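Local coordinates for protein GDP-L-fucose synthase (Campylobacter jejuni subsp. jejuni serotype O:2, PDB 7M13) that binds NADPH and, as a member of the NAD-dependent epimerase/dehydratase family, makes GDP-D-glycero-L-gluco-heptose for the capsular polysaccharide, at residues K54-E58 with E59-Y63; A254-M258 with Q259-F263. All coordinates share one frame; numbering follows the deposited sequence.

Contact 1: K54-E58 with E59-Y63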
loop_
_atom_site.group_PDB
_atom_site.type_symbol
_atom_site.label_atom_id
_atom_site.label_comp_id
_atom_site.label_asym_id
_atom_site.label_seq_id
_atom_site.Cartn_x
_atom_site.Cartn_y
_atom_site.Cartn_z
ATOM N N LYS B 54 22.703 3.629 -5.765
ATOM C CA LYS B 54 24.117 3.525 -6.208
ATOM C C LYS B 54 24.317 2.275 -7.063
ATOM O O LYS B 54 25.011 2.337 -8.098
ATOM C CB LYS B 54 25.059 3.434 -5.006
ATOM C CG LYS B 54 25.403 4.749 -4.340
ATOM C CD LYS B 54 26.454 4.552 -3.279
ATOM C CE LYS B 54 26.857 5.836 -2.584
ATOM N NZ LYS B 54 27.412 5.544 -1.241
ATOM N N PHE B 55 23.745 1.147 -6.650
ATOM C CA PHE B 55 23.858 -0.125 -7.402
ATOM C C PHE B 55 23.326 0.053 -8.825
ATOM O O PHE B 55 23.953 -0.383 -9.807
ATOM C CB PHE B 55 23.118 -1.261 -6.694
ATOM C CG PHE B 55 22.856 -2.465 -7.551
ATOM C CD1 PHE B 55 23.879 -3.358 -7.823
ATOM C CD2 PHE B 55 21.630 -2.638 -8.174
ATOM C CE1 PHE B 55 23.658 -4.469 -8.613
ATOM C CE2 PHE B 55 21.425 -3.719 -9.013
ATOM C CZ PHE B 55 22.439 -4.621 -9.244
ATOM N N PHE B 56 22.120 0.602 -8.979
ATOM C CA PHE B 56 21.510 0.758 -10.313
ATOM C C PHE B 56 22.329 1.699 -11.187
ATOM O O PHE B 56 22.522 1.408 -12.380
ATOM C CB PHE B 56 20.047 1.188 -10.211
ATOM C CG PHE B 56 19.118 0.012 -10.063
ATOM C CD1 PHE B 56 18.628 -0.644 -11.178
ATOM C CD2 PHE B 56 18.755 -0.464 -8.816
ATOM C CE1 PHE B 56 17.828 -1.764 -11.025
ATOM C CE2 PHE B 56 17.915 -1.547 -8.659
ATOM C CZ PHE B 56 17.469 -2.203 -9.781
ATOM N N LYS B 57 22.856 2.777 -10.603
ATOM C CA LYS B 57 23.654 3.764 -11.375
ATOM C C LYS B 57 24.986 3.123 -11.792
ATOM O O LYS B 57 25.443 3.392 -12.927
ATOM C CB LYS B 57 23.838 5.035 -10.531
ATOM C CG LYS B 57 24.118 6.314 -11.324
ATOM C CD LYS B 57 23.005 6.737 -12.274
ATOM C CE LYS B 57 21.705 7.173 -11.621
ATOM N NZ LYS B 57 20.795 7.840 -12.588
ATOM N N GLU B 58 25.565 2.249 -10.958
ATOM C CA GLU B 58 26.875 1.604 -11.282
ATOM C C GLU B 58 26.685 0.464 -12.298
ATOM O O GLU B 58 27.503 0.308 -13.241
ATOM C CB GLU B 58 27.539 1.103 -10.000
ATOM C CG GLU B 58 28.790 0.246 -10.198
ATOM C CD GLU B 58 29.960 0.934 -10.881
ATOM O OE1 GLU B 58 29.918 2.172 -11.033
ATOM O OE2 GLU B 58 30.877 0.181 -11.309
ATOM N N GLU B 59 25.686 -0.389 -12.085
ATOM C CA GLU B 59 25.598 -1.681 -12.807
ATOM C C GLU B 59 24.664 -1.567 -14.020
ATOM O O GLU B 59 24.842 -2.366 -14.969
ATOM C CB GLU B 59 25.142 -2.791 -11.873
ATOM C CG GLU B 59 26.145 -3.101 -10.789
ATOM C CD GLU B 59 27.355 -3.896 -11.254
ATOM O OE1 GLU B 59 27.310 -4.446 -12.357
ATOM O OE2 GLU B 59 28.344 -3.937 -10.487
ATOM N N LYS B 60 23.685 -0.652 -14.013
ATOM C CA LYS B 60 22.768 -0.425 -15.162
ATOM C C LYS B 60 22.238 -1.761 -15.701
ATOM O O LYS B 60 22.289 -2.002 -16.915
ATOM C CB LYS B 60 23.475 0.370 -16.256
ATOM C CG LYS B 60 23.944 1.763 -15.857
ATOM C CD LYS B 60 22.793 2.707 -15.618
ATOM C CE LYS B 60 23.242 4.147 -15.507
ATOM N NZ LYS B 60 22.091 5.070 -15.340
ATOM N N PRO B 61 21.619 -2.628 -14.860
ATOM C CA PRO B 61 20.997 -3.838 -15.385
ATOM C C PRO B 61 19.905 -3.514 -16.409
ATOM O O PRO B 61 19.228 -2.498 -16.343
ATOM C CB PRO B 61 20.445 -4.543 -14.141
ATOM C CG PRO B 61 20.173 -3.418 -13.177
ATOM C CD PRO B 61 21.264 -2.403 -13.446
ATOM N N GLU B 62 19.723 -4.404 -17.385
ATOM C CA GLU B 62 18.731 -4.234 -18.459
ATOM C C GLU B 62 17.412 -4.919 -18.093
ATOM O O GLU B 62 16.397 -4.443 -18.515
ATOM C CB GLU B 62 19.285 -4.854 -19.743
ATOM C CG GLU B 62 20.491 -4.102 -20.299
ATOM C CD GLU B 62 21.009 -4.757 -21.564
ATOM O OE1 GLU B 62 20.352 -4.593 -22.629
ATOM O OE2 GLU B 62 22.031 -5.458 -21.455
ATOM N N TYR B 63 17.470 -5.961 -17.283
ATOM C CA TYR B 63 16.314 -6.802 -16.883
ATOM C C TYR B 63 16.469 -7.085 -15.406
ATOM O O TYR B 63 17.584 -7.320 -14.894
ATOM C CB TYR B 63 16.262 -8.103 -17.698
ATOM C CG TYR B 63 16.005 -7.799 -19.138
ATOM C CD1 TYR B 63 14.729 -7.664 -19.632
ATOM C CD2 TYR B 63 17.052 -7.649 -20.028
ATOM C CE1 TYR B 63 14.490 -7.336 -20.947
ATOM C CE2 TYR B 63 16.835 -7.317 -21.352
ATOM C CZ TYR B 63 15.548 -7.154 -21.817
ATOM O OH TYR B 63 15.320 -6.810 -23.124
HETATM O O HOH W 1 28.003 -1.104 -15.524
HETATM O O HOH W 2 30.543 -2.561 -12.020
#

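Contact 2: A254-M258 with Q259-F263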
loop_
_atom_site.group_PDB
_atom_site.type_symbol
_atom_site.label_atom_id
_atom_site.label_comp_id
_atom_site.label_asym_id
_atom_site.label_seq_id
_atom_site.Cartn_x
_atom_site.Cartn_y
_atom_site.Cartn_z
ATOM N N ALA B 254 8.512 -16.944 -15.442
ATOM C CA ALA B 254 9.180 -15.633 -15.293
ATOM C C ALA B 254 9.975 -15.297 -16.545
ATOM O O ALA B 254 9.874 -14.164 -17.073
ATOM C CB ALA B 254 10.022 -15.632 -14.043
ATOM N N ILE B 255 10.692 -16.284 -17.098
ATOM C CA ILE B 255 11.466 -16.031 -18.337
ATOM C C ILE B 255 10.502 -15.885 -19.519
ATOM O O ILE B 255 10.664 -15.014 -20.394
ATOM C CB ILE B 255 12.514 -17.128 -18.562
ATOM C CG1 ILE B 255 13.559 -17.101 -17.447
ATOM C CG2 ILE B 255 13.113 -16.928 -19.942
ATOM C CD1 ILE B 255 14.399 -18.348 -17.355
ATOM N N TYR B 256 9.444 -16.690 -19.571
ATOM C CA TYR B 256 8.437 -16.542 -20.638
ATOM C C TYR B 256 7.825 -15.135 -20.625
ATOM O O TYR B 256 7.590 -14.522 -21.675
ATOM C CB TYR B 256 7.339 -17.592 -20.477
ATOM C CG TYR B 256 6.281 -17.495 -21.528
ATOM C CD1 TYR B 256 6.434 -18.172 -22.722
ATOM C CD2 TYR B 256 5.136 -16.731 -21.344
ATOM C CE1 TYR B 256 5.477 -18.063 -23.716
ATOM C CE2 TYR B 256 4.186 -16.603 -22.336
ATOM C CZ TYR B 256 4.364 -17.280 -23.527
ATOM O OH TYR B 256 3.425 -17.190 -24.527
ATOM N N THR B 257 7.525 -14.640 -19.429
ATOM C CA THR B 257 6.982 -13.277 -19.256
ATOM C C THR B 257 7.970 -12.285 -19.840
ATOM O O THR B 257 7.565 -11.441 -20.613
ATOM C CB THR B 257 6.711 -12.968 -17.772
ATOM O OG1 THR B 257 5.744 -13.891 -17.260
ATOM C CG2 THR B 257 6.023 -11.620 -17.624
ATOM N N MET B 258 9.239 -12.344 -19.440
ATOM C CA MET B 258 10.229 -11.396 -19.990
ATOM C C MET B 258 10.202 -11.453 -21.517
ATOM O O MET B 258 10.267 -10.405 -22.168
ATOM C CB MET B 258 11.651 -11.754 -19.539
ATOM C CG MET B 258 11.936 -11.413 -18.147
ATOM S SD MET B 258 11.747 -9.609 -17.833
ATOM C CE MET B 258 12.654 -9.515 -16.295
ATOM N N GLN B 259 10.128 -12.657 -22.084
ATOM C CA GLN B 259 10.344 -12.795 -23.531
ATOM C C GLN B 259 9.072 -12.517 -24.313
ATOM O O GLN B 259 9.183 -12.331 -25.542
ATOM C CB GLN B 259 10.870 -14.190 -23.879
ATOM C CG GLN B 259 12.203 -14.517 -23.275
ATOM C CD GLN B 259 13.274 -13.534 -23.662
ATOM O OE1 GLN B 259 13.262 -12.387 -23.237
ATOM N NE2 GLN B 259 14.264 -14.000 -24.408
ATOM N N ASN B 260 7.887 -12.543 -23.688
ATOM C CA ASN B 260 6.625 -12.625 -24.475
ATOM C C ASN B 260 5.524 -11.689 -23.967
ATOM O O ASN B 260 4.616 -11.392 -24.765
ATOM C CB ASN B 260 6.055 -14.045 -24.490
ATOM C CG ASN B 260 6.963 -14.983 -25.250
ATOM O OD1 ASN B 260 7.023 -14.930 -26.477
ATOM N ND2 ASN B 260 7.750 -15.755 -24.526
ATOM N N ILE B 261 5.504 -11.315 -22.691
ATOM C CA ILE B 261 4.322 -10.626 -22.100
ATOM C C ILE B 261 4.740 -9.208 -21.749
ATOM O O ILE B 261 5.550 -9.009 -20.839
ATOM C CB ILE B 261 3.777 -11.381 -20.885
ATOM C CG1 ILE B 261 3.341 -12.796 -21.247
ATOM C CG2 ILE B 261 2.627 -10.572 -20.286
ATOM C CD1 ILE B 261 2.991 -13.629 -20.056
ATOM N N ASP B 262 4.187 -8.252 -22.479
ATOM C CA ASP B 262 4.420 -6.819 -22.271
ATOM C C ASP B 262 3.149 -6.195 -21.688
ATOM O O ASP B 262 2.067 -6.769 -21.786
ATOM C CB ASP B 262 4.875 -6.183 -23.582
ATOM C CG ASP B 262 6.199 -6.766 -24.082
ATOM O OD1 ASP B 262 7.161 -6.878 -23.272
ATOM O OD2 ASP B 262 6.279 -7.120 -25.287
ATOM N N PHE B 263 3.261 -5.021 -21.095
ATOM C CA PHE B 263 2.089 -4.361 -20.501
ATOM C C PHE B 263 0.989 -4.195 -21.556
ATOM O O PHE B 263 -0.176 -4.404 -21.228
ATOM C CB PHE B 263 2.502 -3.022 -19.884
ATOM C CG PHE B 263 1.379 -2.339 -19.161
ATOM C CD1 PHE B 263 0.872 -1.132 -19.601
ATOM C CD2 PHE B 263 0.789 -2.930 -18.052
ATOM C CE1 PHE B 263 -0.167 -0.512 -18.936
ATOM C CE2 PHE B 263 -0.234 -2.293 -17.375
ATOM C CZ PHE B 263 -0.704 -1.080 -17.821
#

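Contact 1: K54-E58 with E59-Y63
Helix 49-59 ends with two successive backbone hydrogen bonds, Glu59 N to Phe55 O at 2.9 Å and Lys60 N to Phe56 O at 2.9 Å, after which Lys60 takes a positive phi (47°) and turns the chain away. The side chains follow this turn. Glu59 lays its CB over one face of the Phe55 ring and brings CG to 3.6 Å from Phe55 CE1, so the apolar stem of a charged residue lies over the ring while the carboxylate, through OE1, makes a salt bridge with Lys10. A water links Glu58 OE2 to Glu59 OE2, weakly on the second side. The Lys60 chain, bent at chi2 (-69°), folds back along the last turn, bringing CE 3.5 Å from Lys57 O. The two lysines run side by side, their NZ atoms 4.1 Å apart, and Lys60 NZ is hydrogen-bonded to Asn101 OD1. Pro61 then sets CG 3.6 Å from Phe56 CE1; being rigid and lacking an N-H, it suits a position where helical bonding has stopped. Phe55 also meets Tyr12 and Val37, as expected of the helix in a beta-alpha-beta crossover of a Rossmann fold, here leading from strand 36-37 into strand 63-66.

Contact 2: A254-M258 with Q259-F263
With CG of Tyr256 anti to the backbone N (chi1 180°) and CG of Asn260 turned beside its own N (chi1 -67°), the phenol ring and the amide one turn later meet at the end of helix 247-260. The amide lies over one face of the ring, whose OH is hydrogen-bonded to Leu327 O; the two planes are 27° apart, with Asn260 ND2 3.3 Å from Tyr256 CD1 and displaced toward the rim. Asn260 CB completes the cover as a CH-pi contact, 4.0 Å from the Tyr256 ring centroid. The same ND2 donates to Tyr256 O at 3.1 Å, in the carbonyl plane and on a lone pair, which helps fix the rotation of the amide; asparagine is short enough to reach back to this carbonyl while shielding the ring. At the ring edge, Ile261 CD1 comes within 3.9 Å of Tyr256 CE2, and Ile261 CB rests 4.0 Å from Thr257 CG2. Threonine serves both needs here, its methyl turned to isoleucine and its OG1 hydrogen-bonded to Val253 O.

Thr257 O receives Ile261 N at 2.9 Å and, more loosely, Asn260 N at 3.3 Å; both come from the same face of the carbonyl, the second from well above its plane. Lys105 NZ also bonds to Thr257 O, as well as to Met258 O and Ile261 O, and forms a salt bridge with Asp262, a positive charge that probably offsets the partial negative charge at the C-terminal end of the helix. Inward, Met258 packs on Phe65, and Thr257 on Ile163 and Leu165. The arrangement is that of a helix C-terminal end, its inner face laid on strands 63-66 and 162-171 of the central beta-sheet of the Rossmann fold.

Overall arrangement
Followed from the N terminus, the chain reaches contact 1 first, where helix 49-59 gives way through a short turn to strand 63-66; contact 2 comes nearly two hundred residues later, where helix 247-260 ends. The two are in series and neither nests in nor crosses the other, each being a local closure of its own helix end. Their centres lie about 20 Å apart, yet they touch in space: CD1 of Tyr63, the last residue of contact 1 and the first of strand 63-66, packs 4.0 Å from Met258 SD of contact 2. Strand 63-66 thus carries the chain from one helix end into the sheet on which helix 247-260 lies, tying both helices to the nucleotide-binding Rossmann core.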